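Local coordinates for protein UDP-N-Acetylenolpyruvylglucosamine Reductase (Thermus caldophilus, PDB 2GQT) that reduces enolpyruvyl-UDP-N-acetylglucosamine to UDP-N-acetylmuramate with its FAD cofactor and, probably, NADPH, a step in building the peptidoglycan cell wall, at residues M4-L10 and P22-V28; G95-L99 and L167-R172; L212-L218 and V254-L260. All coordinates share one frame; numbering follows the deposited sequence.

Interaction 1. Residues M4-L10 and P22-V28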
# COMPACT_ATOMS: atom_id res chain seq x y z
N MET A 4 22.98 -2.29 10.38
CA MET A 4 21.58 -1.91 10.31
C MET A 4 20.83 -2.36 11.56
O MET A 4 21.21 -3.34 12.22
CB MET A 4 20.91 -2.42 9.05
CG MET A 4 20.82 -3.90 8.91
SD MET A 4 20.26 -4.18 7.24
CE MET A 4 21.35 -5.51 6.81
N ARG A 5 19.79 -1.61 11.87
CA ARG A 5 18.91 -1.89 12.98
C ARG A 5 18.06 -3.12 12.71
O ARG A 5 17.37 -3.22 11.67
CB ARG A 5 18.04 -0.67 13.22
CG ARG A 5 17.21 -0.71 14.47
CD ARG A 5 16.16 0.39 14.42
NE ARG A 5 15.28 0.33 15.58
CZ ARG A 5 15.47 0.99 16.71
NH1 ARG A 5 16.52 1.78 16.87
NH2 ARG A 5 14.60 0.86 17.70
N VAL A 6 18.11 -4.06 13.64
CA VAL A 6 17.28 -5.26 13.63
C VAL A 6 16.61 -5.35 15.00
O VAL A 6 17.29 -5.32 16.04
CB VAL A 6 18.11 -6.55 13.37
CG1 VAL A 6 17.22 -7.78 13.32
CG2 VAL A 6 18.90 -6.43 12.08
N GLU A 7 15.29 -5.45 15.00
CA GLU A 7 14.56 -5.53 16.25
C GLU A 7 13.25 -6.30 16.14
O GLU A 7 12.60 -6.31 15.08
CB GLU A 7 14.35 -4.14 16.89
CG GLU A 7 13.11 -3.38 16.51
CD GLU A 7 12.79 -2.27 17.51
OE1 GLU A 7 12.22 -1.25 17.08
OE2 GLU A 7 13.08 -2.42 18.71
N ARG A 8 12.89 -6.94 17.24
CA ARG A 8 11.62 -7.64 17.38
C ARG A 8 10.51 -6.63 17.58
O ARG A 8 10.58 -5.80 18.48
CB ARG A 8 11.66 -8.55 18.61
CG ARG A 8 12.79 -9.56 18.64
CD ARG A 8 12.61 -10.65 17.60
NE ARG A 8 11.37 -11.40 17.78
CZ ARG A 8 10.97 -12.40 17.00
NH1 ARG A 8 11.72 -12.78 15.97
NH2 ARG A 8 9.82 -13.01 17.25
N VAL A 9 9.48 -6.69 16.73
CA VAL A 9 8.35 -5.78 16.83
C VAL A 9 7.04 -6.57 16.77
O VAL A 9 7.05 -7.77 16.49
CB VAL A 9 8.36 -4.71 15.70
CG1 VAL A 9 9.67 -3.94 15.71
CG2 VAL A 9 8.10 -5.33 14.33
N LEU A 10 5.93 -5.90 17.05
CA LEU A 10 4.61 -6.43 16.75
C LEU A 10 4.09 -5.69 15.52
O LEU A 10 4.04 -4.46 15.51
CB LEU A 10 3.65 -6.22 17.93
CG LEU A 10 3.99 -7.00 19.20
CD1 LEU A 10 3.08 -6.59 20.34
CD2 LEU A 10 3.92 -8.52 18.98
N PRO A 22 4.23 -10.97 16.09
CA PRO A 22 5.68 -10.71 16.13
C PRO A 22 6.40 -10.89 14.80
O PRO A 22 6.06 -11.77 14.00
CB PRO A 22 6.21 -11.74 17.14
CG PRO A 22 5.03 -12.22 17.88
CD PRO A 22 3.87 -12.12 16.94
N ALA A 23 7.41 -10.05 14.58
CA ALA A 23 8.29 -10.16 13.42
C ALA A 23 9.64 -9.53 13.74
O ALA A 23 9.74 -8.64 14.59
CB ALA A 23 7.67 -9.51 12.19
N GLU A 24 10.66 -10.00 13.03
CA GLU A 24 12.00 -9.44 13.13
C GLU A 24 12.16 -8.41 12.02
O GLU A 24 12.23 -8.76 10.84
CB GLU A 24 13.04 -10.55 12.99
CG GLU A 24 14.47 -10.08 13.16
CD GLU A 24 15.46 -11.23 13.04
OE1 GLU A 24 16.00 -11.44 11.94
OE2 GLU A 24 15.66 -11.94 14.04
N LEU A 25 12.23 -7.14 12.42
CA LEU A 25 12.27 -6.03 11.48
C LEU A 25 13.70 -5.58 11.22
O LEU A 25 14.41 -5.19 12.14
CB LEU A 25 11.43 -4.87 12.00
CG LEU A 25 11.19 -3.67 11.09
CD1 LEU A 25 10.34 -4.06 9.89
CD2 LEU A 25 10.52 -2.57 11.89
N TRP A 26 14.10 -5.59 9.95
CA TRP A 26 15.39 -5.10 9.49
C TRP A 26 15.19 -3.76 8.79
O TRP A 26 14.55 -3.70 7.74
CB TRP A 26 15.98 -6.10 8.49
CG TRP A 26 16.43 -7.38 9.11
CD1 TRP A 26 15.67 -8.28 9.79
CD2 TRP A 26 17.76 -7.90 9.11
NE1 TRP A 26 16.45 -9.33 10.23
CE2 TRP A 26 17.74 -9.12 9.81
CE3 TRP A 26 18.98 -7.46 8.57
CZ2 TRP A 26 18.88 -9.90 10.01
CZ3 TRP A 26 20.12 -8.23 8.76
CH2 TRP A 26 20.06 -9.44 9.47
N THR A 27 15.72 -2.68 9.36
CA THR A 27 15.62 -1.36 8.75
C THR A 27 16.91 -1.07 7.99
O THR A 27 17.98 -0.94 8.60
CB THR A 27 15.30 -0.27 9.80
OG1 THR A 27 14.10 -0.62 10.49
CG2 THR A 27 15.10 1.08 9.13
N VAL A 28 16.79 -1.01 6.67
CA VAL A 28 17.92 -0.91 5.74
C VAL A 28 18.08 0.53 5.27
O VAL A 28 17.11 1.13 4.83
CB VAL A 28 17.66 -1.84 4.51
CG1 VAL A 28 18.62 -1.51 3.36
CG2 VAL A 28 17.77 -3.31 4.91
O HOH W 1 19.32 0.72 10.19

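Interaction 2. Residues G95-L99 and L167-R172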
# COMPACT_ATOMS: atom_id res chain seq x y z
N GLY A 95 4.58 22.39 -9.34
CA GLY A 95 3.87 22.61 -10.60
C GLY A 95 4.08 21.44 -11.54
O GLY A 95 4.19 21.60 -12.76
N LEU A 96 4.12 20.24 -10.96
CA LEU A 96 4.30 19.02 -11.73
C LEU A 96 3.08 18.11 -11.61
O LEU A 96 2.67 17.69 -10.51
CB LEU A 96 5.56 18.28 -11.29
CG LEU A 96 6.86 19.00 -11.65
CD1 LEU A 96 8.04 18.33 -10.97
CD2 LEU A 96 7.05 19.06 -13.17
N SER A 97 2.48 17.82 -12.75
CA SER A 97 1.27 17.03 -12.84
C SER A 97 1.58 15.57 -13.16
O SER A 97 2.53 15.26 -13.88
CB SER A 97 0.36 17.64 -13.91
OG SER A 97 -0.84 16.92 -14.07
N GLY A 98 0.77 14.67 -12.62
CA GLY A 98 0.92 13.25 -12.91
C GLY A 98 0.63 12.36 -11.72
O GLY A 98 0.49 11.15 -11.87
N LEU A 99 0.56 12.95 -10.53
CA LEU A 99 0.28 12.17 -9.32
C LEU A 99 -1.09 12.46 -8.70
O LEU A 99 -1.43 11.84 -7.70
CB LEU A 99 1.37 12.38 -8.27
CG LEU A 99 2.83 12.16 -8.66
CD1 LEU A 99 3.72 12.41 -7.46
CD2 LEU A 99 3.08 10.75 -9.21
N LEU A 167 9.82 9.24 -11.95
CA LEU A 167 8.43 9.58 -12.18
C LEU A 167 8.23 10.25 -13.54
O LEU A 167 9.14 10.92 -14.05
CB LEU A 167 7.90 10.47 -11.06
CG LEU A 167 7.95 9.91 -9.63
CD1 LEU A 167 7.54 10.98 -8.63
CD2 LEU A 167 7.07 8.68 -9.46
N LYS A 168 7.04 10.07 -14.09
CA LYS A 168 6.65 10.69 -15.35
C LYS A 168 5.73 11.86 -15.01
O LYS A 168 4.56 11.66 -14.69
CB LYS A 168 5.93 9.67 -16.23
CG LYS A 168 5.56 10.18 -17.61
CD LYS A 168 4.74 9.15 -18.36
CE LYS A 168 4.28 9.69 -19.70
NZ LYS A 168 3.50 8.66 -20.44
N LEU A 169 6.27 13.07 -15.05
CA LEU A 169 5.53 14.27 -14.65
C LEU A 169 5.62 15.34 -15.72
O LEU A 169 6.58 15.38 -16.50
CB LEU A 169 6.06 14.81 -13.32
CG LEU A 169 6.16 13.84 -12.14
CD1 LEU A 169 6.92 14.46 -10.99
CD2 LEU A 169 4.78 13.37 -11.70
N LYS A 170 4.62 16.22 -15.74
CA LYS A 170 4.51 17.26 -16.76
C LYS A 170 4.16 18.59 -16.10
O LYS A 170 3.36 18.65 -15.17
CB LYS A 170 3.43 16.90 -17.77
CG LYS A 170 3.62 17.50 -19.16
CD LYS A 170 4.50 16.62 -20.05
CE LYS A 170 3.69 15.55 -20.77
NZ LYS A 170 2.87 16.11 -21.89
N GLU A 171 4.76 19.67 -16.61
CA GLU A 171 4.52 21.00 -16.05
C GLU A 171 3.09 21.48 -16.28
O GLU A 171 2.59 21.44 -17.41
CB GLU A 171 5.52 22.00 -16.62
CG GLU A 171 6.96 21.72 -16.22
CD GLU A 171 7.96 22.69 -16.82
OE1 GLU A 171 9.16 22.60 -16.46
OE2 GLU A 171 7.57 23.54 -17.65
N ARG A 172 2.44 21.90 -15.20
CA ARG A 172 1.10 22.49 -15.24
C ARG A 172 1.00 23.55 -14.15
O ARG A 172 1.73 23.48 -13.16
CB ARG A 172 0.03 21.42 -14.99
CG ARG A 172 -0.33 20.56 -16.18
CD ARG A 172 -1.69 19.91 -15.99
NE ARG A 172 -2.39 19.71 -17.26
CZ ARG A 172 -2.36 18.59 -17.98
NH1 ARG A 172 -1.68 17.53 -17.56
NH2 ARG A 172 -3.02 18.53 -19.13

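Interaction 3. Residues L212-L218 and V254-L260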
# COMPACT_ATOMS: atom_id res chain seq x y z
N LEU A 212 -22.69 -3.46 -2.63
CA LEU A 212 -23.24 -4.80 -2.37
C LEU A 212 -23.33 -5.08 -0.88
O LEU A 212 -24.36 -5.55 -0.39
CB LEU A 212 -22.41 -5.91 -3.05
CG LEU A 212 -22.56 -6.12 -4.57
CD1 LEU A 212 -21.45 -7.04 -5.06
CD2 LEU A 212 -23.93 -6.68 -4.95
N ILE A 213 -22.26 -4.78 -0.15
CA ILE A 213 -22.22 -5.00 1.29
C ILE A 213 -23.27 -4.14 1.99
O ILE A 213 -24.00 -4.63 2.86
CB ILE A 213 -20.79 -4.77 1.84
CG1 ILE A 213 -19.85 -5.88 1.33
CG2 ILE A 213 -20.79 -4.74 3.37
CD1 ILE A 213 -18.35 -5.55 1.46
N ASP A 214 -23.37 -2.87 1.58
CA ASP A 214 -24.41 -1.95 2.07
C ASP A 214 -25.82 -2.50 1.86
O ASP A 214 -26.60 -2.57 2.82
CB ASP A 214 -24.26 -0.57 1.41
CG ASP A 214 -25.03 0.54 2.14
OD1 ASP A 214 -25.04 1.68 1.62
OD2 ASP A 214 -25.59 0.30 3.23
N GLU A 215 -26.15 -2.90 0.63
CA GLU A 215 -27.51 -3.40 0.30
C GLU A 215 -27.85 -4.66 1.09
O GLU A 215 -29.01 -4.91 1.37
CB GLU A 215 -27.70 -3.65 -1.21
CG GLU A 215 -29.16 -3.96 -1.65
CD GLU A 215 -29.62 -5.40 -1.37
OE1 GLU A 215 -30.81 -5.61 -1.05
OE2 GLU A 215 -28.78 -6.32 -1.45
N ARG A 216 -26.83 -5.45 1.42
CA ARG A 216 -27.02 -6.65 2.21
C ARG A 216 -27.15 -6.37 3.71
O ARG A 216 -27.33 -7.28 4.50
CB ARG A 216 -25.91 -7.67 1.95
CG ARG A 216 -25.82 -8.13 0.51
CD ARG A 216 -27.18 -8.52 -0.06
NE ARG A 216 -27.05 -9.04 -1.41
CZ ARG A 216 -26.62 -10.27 -1.69
NH1 ARG A 216 -26.30 -11.10 -0.71
NH2 ARG A 216 -26.51 -10.65 -2.95
N GLY A 217 -27.05 -5.09 4.08
CA GLY A 217 -27.27 -4.67 5.46
C GLY A 217 -26.13 -4.99 6.40
O GLY A 217 -26.30 -5.01 7.62
N LEU A 218 -24.94 -5.22 5.85
CA LEU A 218 -23.84 -5.74 6.67
C LEU A 218 -23.05 -4.67 7.41
O LEU A 218 -22.29 -4.99 8.32
CB LEU A 218 -22.93 -6.66 5.85
CG LEU A 218 -23.63 -7.82 5.13
CD1 LEU A 218 -22.61 -8.68 4.40
CD2 LEU A 218 -24.48 -8.67 6.08
N VAL A 254 -18.91 -11.90 5.65
CA VAL A 254 -19.27 -11.23 4.40
C VAL A 254 -19.32 -12.25 3.26
O VAL A 254 -20.24 -12.23 2.45
CB VAL A 254 -18.31 -10.06 4.03
CG1 VAL A 254 -18.63 -9.49 2.64
CG2 VAL A 254 -18.38 -8.96 5.09
N GLN A 255 -18.33 -13.14 3.22
CA GLN A 255 -18.22 -14.12 2.15
C GLN A 255 -19.32 -15.19 2.19
O GLN A 255 -19.62 -15.82 1.18
CB GLN A 255 -16.83 -14.74 2.15
CG GLN A 255 -15.74 -13.75 1.74
CD GLN A 255 -14.35 -14.32 1.83
OE1 GLN A 255 -14.05 -15.15 2.69
NE2 GLN A 255 -13.46 -13.87 0.94
N GLU A 256 -19.94 -15.39 3.36
CA GLU A 256 -21.14 -16.25 3.46
C GLU A 256 -22.28 -15.64 2.63
O GLU A 256 -23.09 -16.37 2.06
CB GLU A 256 -21.55 -16.49 4.92
CG GLU A 256 -22.70 -17.48 5.11
CD GLU A 256 -22.93 -17.87 6.56
OE1 GLU A 256 -22.03 -18.49 7.17
OE2 GLU A 256 -24.02 -17.56 7.08
N GLU A 257 -22.31 -14.31 2.53
CA GLU A 257 -23.39 -13.58 1.84
C GLU A 257 -23.11 -13.15 0.41
O GLU A 257 -24.04 -13.02 -0.39
CB GLU A 257 -23.75 -12.32 2.62
CG GLU A 257 -24.22 -12.57 4.04
CD GLU A 257 -25.38 -13.55 4.09
OE1 GLU A 257 -26.41 -13.30 3.44
OE2 GLU A 257 -25.25 -14.57 4.80
N LEU A 258 -21.84 -12.89 0.11
CA LEU A 258 -21.42 -12.31 -1.17
C LEU A 258 -20.12 -12.98 -1.64
O LEU A 258 -19.18 -13.10 -0.86
CB LEU A 258 -21.19 -10.80 -1.03
CG LEU A 258 -22.41 -9.90 -0.77
CD1 LEU A 258 -22.00 -8.60 -0.12
CD2 LEU A 258 -23.19 -9.67 -2.07
N PRO A 259 -20.09 -13.46 -2.90
CA PRO A 259 -18.86 -14.05 -3.43
C PRO A 259 -17.76 -13.00 -3.70
O PRO A 259 -17.41 -12.73 -4.85
CB PRO A 259 -19.32 -14.72 -4.72
CG PRO A 259 -20.47 -13.90 -5.17
CD PRO A 259 -21.18 -13.48 -3.90
N LEU A 260 -17.22 -12.42 -2.63
CA LEU A 260 -16.18 -11.40 -2.74
C LEU A 260 -14.81 -11.96 -2.38
O LEU A 260 -14.69 -12.78 -1.46
CB LEU A 260 -16.51 -10.21 -1.83
CG LEU A 260 -17.76 -9.37 -2.15
CD1 LEU A 260 -18.01 -8.35 -1.06
CD2 LEU A 260 -17.63 -8.68 -3.50
O HOH W 2 -24.86 -12.98 -3.33
O HOH W 3 -27.33 -11.00 2.02

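Interaction 1. Residues M4-L10 and P22-V28
V6 and W26 stand opposite each other as a non-hydrogen-bonded pair in an antiparallel beta ladder, where strands 5-10 and 22-28 run 154° apart with their axes 4.6 Å from each other at closest approach. The ladder's backbone bonds are short and fairly straight: E7 and L25 bond both ways, V9 and A23 do the same, and T27 N reaches R5 O at 2.9 Å. Just beyond R5, a water takes the N-H of R5 and donates to T27 O, carrying the pairing on where direct bonding ends.

On the face that carries V6, R8, E24 and W26, the indole is the centrepiece. Methyl CG2 of V6 lies over the six-membered ring, 3.6 Å from its centroid and 14° off the normal, a CH-pi contact. V6 CG1, anti to the backbone N (chi1 -178°), lies beside NE1 and touches E24 CG at 3.6 Å. M4 comes in at the ring edge: its CE methyl meets W26 CE3 at 3.5 Å; SD makes a Met-aromatic contact at the same edge and also touches V28 CG2. W26 NE1 gives its hydrogen to E24 OE1 at 2.8 Å, on the anti side of the carboxylate and close to the ring plane. The R8 guanidinium folds back with one face over the backbone of A23 and E24.

On the other face V9 CG2 packs against L25 CB, R5 and E7 form a weak salt bridge along their own strand, and T27 OG1 is bonded to R64 of strand 61-65, the next strand of the mixed sheet. Together the V6 methyl and the NE1 bond to E24 should fix the rotation of the indole, satisfying its polar nitrogen and leaving its carbon atoms to take V6 over the face and M4 at the edge.

Interaction 2. Residues G95-L99 and L167-R172
R172 CG is turned away from its own carbonyl carbon (chi1 -80°), which carries the chain along S97, and S97 OG, opposite its backbone N at chi1 179°, rises beside it. The two meet across an antiparallel beta pairing in which short strand 96-97 joins the end of long strand 161-171. R172 CD lies 3.7 Å from S97 CB, while NH1 approaches S97 OG near the guanidinium plane without a hydrogen bond; that hydroxyl is bonded to E100. An alanine in place of R172 would remove CG and CD from beside S97 and is likely to leave a gap there and to cost E176 of helix 174-187 its weak, long ion pair with NE.

The backbone does the gripping. S97 and K170 form a hydrogen-bonded pair, with S97 N to K170 O at 2.7 Å and nearly straight. R172 N adds a bond to G95 O, approaching from above the carbonyl plane. G95 closes the preceding helix, 84-93, in a Schellman motif, with the positive phi that glycine tolerates easily. At G98 a side chain would run into K168 O.

L96, whose side chain leaves on the other face from S97, crosses L169 at about a right angle. The two methyls of L169 divide between L96 and L99: CD1 meets L96 CD1 at 4.0 Å, and CD2 packs on L99 CG at 3.8 Å.

Interaction 3. Residues L212-L218 and V254-L260
In the C-terminal MurB domain, L258, I213 and R216 bring two helix ends together: that of helix 209-215, closed by a Schellman motif at G217, and that of helix 244-257, where the chain turns out through P259. L258 is the wedge between them. Its CD1 methyl packs against I213 CG1 at 3.8 Å, and both of its methyls lie near L212 CB. Its CD2 sits over the centre of one face of the R216 guanidinium, 3.5 Å from CZ.

R216 gets there by bending at chi2 (-48°), which swings the chain across to the other helix end. From there NH1 makes a weak, bent bond to E257 O at 3.0 Å. Two waters bridge the link: one accepts from NH2 and donates to the same carbonyl, and the second accepts from NH1 and donates to E257 OE1. The charged ends of R216 and E257 are not in direct contact, so their attraction is probably partly relayed through this second water. NE of R216 has its own salt bridge to E215 OE2 at 3.2 Å, which probably helps hold the guanidinium across L258.

Away from the arginine, the packing is aliphatic. I213 CD1 touches L260 CD1 at 3.8 Å, while its side chain crosses that of V254 at about a right angle, CG1 meeting CG1. L218 CD1 closes the far side against V254 and E257 CB.

Strand 226-228 completes the cluster: I228 touches I213, L218 and V254 alike. L260 reaches on to the loop residues F201 and P204, and I213 lies about 9 Å, side chain to side chain, from C199, the probable proton donor.

How the interactions relate
The three contacts follow one another along the chain and do not touch; their centres lie 36 to 39 Å apart. Interactions 1 and 2 are both antiparallel strand pairings, partly buried, but in separate sheets: the first is a full hairpin at the edge of the mixed sheet, the second a short add-on to the end of a long strand. Interaction 3 has no ladder and is the most buried, joining two helix ends by aliphatic packing beside water-bridged charged groups. Each contact has an arginine packed across it, yet none has a salt bridge from one segment to the other. Of the three, interaction 3 comes near the probable proton donor.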